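Local coordinates for protein PTHB1 (Homo sapiens, PDB 4YD8) that forms part of the BBSome, a coat complex thought to sort specific membrane proteins to the primary cilium and needed for ciliogenesis, at residues L83-E95 with M142-I156. Residues are numbered along the deposited sequence; the frame is centred on the assembly and turned at random. Where two conformers were deposited one is given.
Sequences LQVEVGKFVSGTE and MTYGSFGGVKGRDLI
Gln84 NE2 gives both its hydrogens away, one to Met142 O at 3.0 Å and one to Glu86 OE2 at 2.7 Å. Glu86 OE2 lies in the amide plane and receives NE2 on its anti lone pair; toward Met142 O the same NE2 stands above the carbonyl plane. OE1 of the same amide takes Met142 N at 2.8 Å, so the carboxamide grips both backbone polar groups of that selenomethionine. CG anti to the backbone N (chi1 -165°) and an extended chain carry it across to strand 139-145. With an alanine here, Met142 N and O would probably lose these mates and Glu86 OE2 its amide partner. Glu86 OE1 accepts from water 1, which also meets Val87 N and Tyr144 OH. The Phe90 ring drives its CZ edge at the face of Tyr144, T-shaped with planes at 88°, while Ile156 CD1 makes a CH-pi contact over one Phe90 face, 3.9 Å from the ring centroid. Gly88 CA covers the opposite face. Asp154 OD2 takes Lys89 N at 2.8 Å in an almost straight bond (176°), and Asp154 N returns one to Lys89 O, an oxygen shared with Gln170. Within 83-95, Lys89 NZ makes a salt bridge with Glu95 OE1 at 2.6 Å. The segments belong to successive blades of the seven-bladed beta-propeller; the axes of 84-88 and 142-145, in their innermost strands, run nearly parallel and approach to 8.4 Å, too far for backbone pairing. Apart from the main-chain bond Asp154 N to Lys89 O, side-chain and water contacts join the blades, next to Gly145, critical for protein stability.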
loop_
_atom_site.group_PDB
_atom_site.type_symbol
_atom_site.label_atom_id
_atom_site.label_comp_id
_atom_site.label_asym_id
_atom_site.label_seq_id
_atom_site.Cartn_x
_atom_site.Cartn_y
_atom_site.Cartn_z
ATOM N N LEU A 83 12.406 -1.127 1.397
ATOM C CA LEU A 83 11.497 -2.270 1.477
ATOM C C LEU A 83 10.034 -1.850 1.373
ATOM O O LEU A 83 9.205 -2.596 0.866
ATOM C CB LEU A 83 11.699 -3.030 2.782
ATOM C CG LEU A 83 13.088 -3.648 2.991
ATOM C CD1 LEU A 83 13.077 -4.548 4.214
ATOM C CD2 LEU A 83 13.515 -4.405 1.747
ATOM N N GLN A 84 9.716 -0.664 1.876
ATOM C CA GLN A 84 8.329 -0.197 1.886
ATOM C C GLN A 84 8.273 1.308 2.101
ATOM O O GLN A 84 9.157 1.873 2.745
ATOM C CB GLN A 84 7.541 -0.928 2.981
ATOM C CG GLN A 84 6.020 -0.809 2.852
ATOM C CD GLN A 84 5.278 -1.680 3.842
ATOM O OE1 GLN A 84 5.817 -2.676 4.349
ATOM N NE2 GLN A 84 4.031 -1.310 4.132
ATOM N N VAL A 85 7.250 1.957 1.544
ATOM C CA VAL A 85 6.986 3.368 1.832
ATOM C C VAL A 85 5.521 3.531 2.245
ATOM O O VAL A 85 4.635 2.855 1.699
ATOM C CB VAL A 85 7.292 4.288 0.615
ATOM C CG1 VAL A 85 8.803 4.437 0.413
ATOM C CG2 VAL A 85 6.647 3.738 -0.638
ATOM N N GLU A 86 5.279 4.395 3.226
ATOM C CA GLU A 86 3.923 4.714 3.680
ATOM C C GLU A 86 3.892 6.177 4.103
ATOM O O GLU A 86 4.924 6.761 4.410
ATOM C CB GLU A 86 3.470 3.843 4.860
ATOM C CG GLU A 86 3.386 2.317 4.617
ATOM C CD GLU A 86 2.394 1.887 3.530
ATOM O OE1 GLU A 86 1.492 2.678 3.125
ATOM O OE2 GLU A 86 2.509 0.715 3.097
ATOM N N VAL A 87 2.698 6.751 4.140
ATOM C CA VAL A 87 2.534 8.159 4.469
ATOM C C VAL A 87 1.437 8.253 5.501
ATOM O O VAL A 87 0.368 7.673 5.317
ATOM C CB VAL A 87 2.174 8.996 3.214
ATOM C CG1 VAL A 87 1.778 10.431 3.616
ATOM C CG2 VAL A 87 3.342 8.981 2.216
ATOM N N GLY A 88 1.698 8.964 6.592
ATOM C CA GLY A 88 0.758 9.015 7.685
ATOM C C GLY A 88 1.151 10.035 8.734
ATOM O O GLY A 88 2.132 10.768 8.580
ATOM N N LYS A 89 0.390 10.068 9.817
ATOM C CA LYS A 89 0.628 11.058 10.866
ATOM C C LYS A 89 1.676 10.550 11.866
ATOM O O LYS A 89 1.352 10.254 13.016
ATOM C CB LYS A 89 -0.681 11.404 11.590
ATOM C CG LYS A 89 -1.756 11.996 10.659
ATOM C CD LYS A 89 -3.104 12.083 11.359
ATOM C CE LYS A 89 -4.180 12.586 10.393
ATOM N NZ LYS A 89 -5.437 12.884 11.126
ATOM N N PHE A 90 2.923 10.487 11.413
ATOM C CA PHE A 90 3.978 9.781 12.130
ATOM C C PHE A 90 4.761 10.679 13.093
ATOM O O PHE A 90 5.695 10.209 13.751
ATOM C CB PHE A 90 4.947 9.153 11.129
ATOM C CG PHE A 90 4.306 8.189 10.174
ATOM C CD1 PHE A 90 3.344 7.279 10.614
ATOM C CD2 PHE A 90 4.666 8.188 8.836
ATOM C CE1 PHE A 90 2.756 6.373 9.722
ATOM C CE2 PHE A 90 4.083 7.278 7.930
ATOM C CZ PHE A 90 3.134 6.379 8.378
ATOM N N VAL A 91 4.399 11.965 13.177
ATOM C CA VAL A 91 5.134 12.897 14.046
ATOM C C VAL A 91 4.240 13.438 15.163
ATOM O O VAL A 91 3.134 13.920 14.915
ATOM C CB VAL A 91 5.743 14.057 13.219
ATOM C CG1 VAL A 91 6.363 15.152 14.132
ATOM C CG2 VAL A 91 6.762 13.495 12.219
ATOM N N SER A 92 4.703 13.333 16.407
ATOM C CA SER A 92 3.870 13.745 17.530
ATOM C C SER A 92 3.668 15.266 17.521
ATOM O O SER A 92 4.550 16.014 17.123
ATOM C CB SER A 92 4.483 13.291 18.854
ATOM O OG SER A 92 5.754 13.880 19.051
ATOM N N GLY A 93 2.488 15.713 17.927
ATOM C CA GLY A 93 2.243 17.140 18.088
ATOM C C GLY A 93 1.729 17.800 16.811
ATOM O O GLY A 93 1.389 18.982 16.821
ATOM N N THR A 94 1.664 17.038 15.721
ATOM C CA THR A 94 1.061 17.530 14.479
ATOM C C THR A 94 0.261 16.437 13.784
ATOM O O THR A 94 0.530 15.240 13.949
ATOM C CB THR A 94 2.129 18.075 13.495
ATOM O OG1 THR A 94 1.495 18.512 12.280
ATOM C CG2 THR A 94 3.144 17.006 13.141
ATOM N N GLU A 95 -0.728 16.838 12.996
ATOM C CA GLU A 95 -1.468 15.873 12.196
ATOM C C GLU A 95 -1.047 15.914 10.733
ATOM O O GLU A 95 -1.635 15.238 9.883
ATOM C CB GLU A 95 -2.975 16.098 12.343
ATOM C CG GLU A 95 -3.468 15.683 13.724
ATOM C CD GLU A 95 -4.968 15.501 13.798
ATOM O OE1 GLU A 95 -5.503 14.650 13.064
ATOM O OE2 GLU A 95 -5.613 16.204 14.599
HETATM N N MSE A 142 5.555 -3.517 7.030
HETATM C CA MSE A 142 5.025 -2.721 8.124
HETATM C C MSE A 142 3.584 -2.348 7.862
HETATM O O MSE A 142 3.100 -2.475 6.732
HETATM C CB MSE A 142 5.844 -1.442 8.324
HETATM C CG MSE A 142 5.862 -0.529 7.106
HETATM SE SE MSE A 142 6.781 1.159 7.613
HETATM C CE MSE A 142 7.037 1.908 5.859
ATOM N N THR A 143 2.911 -1.883 8.907
ATOM C CA THR A 143 1.588 -1.283 8.761
ATOM C C THR A 143 1.512 -0.136 9.772
ATOM O O THR A 143 2.445 0.078 10.547
ATOM C CB THR A 143 0.455 -2.335 8.975
ATOM O OG1 THR A 143 -0.818 -1.774 8.633
ATOM C CG2 THR A 143 0.430 -2.839 10.438
ATOM N N TYR A 144 0.423 0.619 9.761
ATOM C CA TYR A 144 0.330 1.778 10.633
ATOM C C TYR A 144 -1.116 2.105 10.906
ATOM O O TYR A 144 -2.012 1.652 10.193
ATOM C CB TYR A 144 1.026 3.001 10.012
ATOM C CG TYR A 144 0.356 3.494 8.742
ATOM C CD1 TYR A 144 0.677 2.936 7.503
ATOM C CD2 TYR A 144 -0.618 4.495 8.786
ATOM C CE1 TYR A 144 0.062 3.364 6.328
ATOM C CE2 TYR A 144 -1.240 4.943 7.614
ATOM C CZ TYR A 144 -0.897 4.366 6.389
ATOM O OH TYR A 144 -1.500 4.793 5.223
ATOM N N GLY A 145 -1.350 2.921 11.923
ATOM C CA GLY A 145 -2.706 3.332 12.221
ATOM C C GLY A 145 -2.814 3.799 13.647
ATOM O O GLY A 145 -1.813 3.885 14.366
ATOM N N SER A 146 -4.033 4.113 14.062
ATOM C CA SER A 146 -4.280 4.671 15.388
ATOM C C SER A 146 -4.413 3.567 16.429
ATOM O O SER A 146 -5.474 3.426 17.040
ATOM C CB SER A 146 -5.546 5.531 15.367
ATOM O OG SER A 146 -6.641 4.841 14.781
ATOM N N PHE A 147 -3.347 2.790 16.608
ATOM C CA PHE A 147 -3.352 1.635 17.522
ATOM C C PHE A 147 -3.885 2.057 18.877
ATOM O O PHE A 147 -3.476 3.080 19.411
ATOM C CB PHE A 147 -1.952 1.041 17.733
ATOM C CG PHE A 147 -1.196 0.714 16.475
ATOM C CD1 PHE A 147 -1.832 0.568 15.249
ATOM C CD2 PHE A 147 0.180 0.544 16.533
ATOM C CE1 PHE A 147 -1.111 0.269 14.105
ATOM C CE2 PHE A 147 0.910 0.239 15.389
ATOM C CZ PHE A 147 0.260 0.100 14.173
ATOM N N GLY A 148 -4.777 1.261 19.451
ATOM C CA GLY A 148 -5.268 1.549 20.783
ATOM C C GLY A 148 -6.412 2.539 20.767
ATOM O O GLY A 148 -6.975 2.840 21.808
ATOM N N GLY A 149 -6.759 3.048 19.588
ATOM C CA GLY A 149 -7.866 3.981 19.474
ATOM C C GLY A 149 -7.459 5.413 19.776
ATOM O O GLY A 149 -8.308 6.274 19.974
ATOM N N VAL A 150 -6.153 5.657 19.828
ATOM C CA VAL A 150 -5.610 7.005 19.971
ATOM C C VAL A 150 -5.991 7.857 18.765
ATOM O O VAL A 150 -5.843 7.428 17.643
ATOM C CB VAL A 150 -4.076 6.967 20.115
ATOM C CG1 VAL A 150 -3.704 6.338 21.443
ATOM C CG2 VAL A 150 -3.410 6.194 18.917
ATOM N N LYS A 151 -6.496 9.060 18.978
ATOM C CA LYS A 151 -6.858 9.897 17.834
ATOM C C LYS A 151 -5.709 10.806 17.410
ATOM O O LYS A 151 -4.927 11.255 18.246
ATOM C CB LYS A 151 -8.095 10.741 18.159
ATOM N N GLY A 152 -5.612 11.072 16.107
ATOM C CA GLY A 152 -4.728 12.113 15.604
ATOM C C GLY A 152 -3.272 11.719 15.437
ATOM O O GLY A 152 -2.407 12.563 15.263
ATOM N N ARG A 153 -2.986 10.428 15.494
ATOM C CA ARG A 153 -1.614 9.981 15.309
ATOM C C ARG A 153 -1.596 8.577 14.708
ATOM O O ARG A 153 -2.476 7.757 14.991
ATOM C CB ARG A 153 -0.854 10.009 16.636
ATOM C CG ARG A 153 -1.358 9.007 17.646
ATOM C CD ARG A 153 -0.768 9.247 19.034
ATOM N NE ARG A 153 -0.925 8.047 19.856
ATOM C CZ ARG A 153 -0.261 7.807 20.982
ATOM N NH1 ARG A 153 0.613 8.692 21.436
ATOM N NH2 ARG A 153 -0.471 6.680 21.653
ATOM N N ASP A 154 -0.603 8.313 13.868
ATOM C CA ASP A 154 -0.424 6.987 13.280
ATOM C C ASP A 154 0.807 6.330 13.881
ATOM O O ASP A 154 1.918 6.809 13.686
ATOM C CB ASP A 154 -0.292 7.081 11.762
ATOM C CG ASP A 154 -1.611 7.376 11.093
ATOM O OD1 ASP A 154 -2.593 6.697 11.474
ATOM O OD2 ASP A 154 -1.677 8.278 10.212
ATOM N N LEU A 155 0.596 5.251 14.623
ATOM C CA LEU A 155 1.709 4.460 15.155
ATOM C C LEU A 155 2.126 3.478 14.070
ATOM O O LEU A 155 1.372 3.260 13.132
ATOM C CB LEU A 155 1.294 3.734 16.427
ATOM C CG LEU A 155 0.708 4.612 17.538
ATOM C CD1 LEU A 155 0.749 3.877 18.871
ATOM C CD2 LEU A 155 1.431 5.944 17.622
ATOM N N ILE A 156 3.310 2.888 14.193
ATOM C CA ILE A 156 3.835 2.016 13.152
ATOM C C ILE A 156 4.169 0.663 13.770
ATOM O O ILE A 156 4.672 0.593 14.894
ATOM C CB ILE A 156 5.085 2.630 12.477
ATOM C CG1 ILE A 156 4.681 3.797 11.554
ATOM C CG2 ILE A 156 5.880 1.590 11.677
ATOM C CD1 ILE A 156 5.858 4.641 11.128
HETATM O O HOH W 1 0.434 5.205 3.239
HETATM O O HOH W 2 0.344 13.017 15.666
#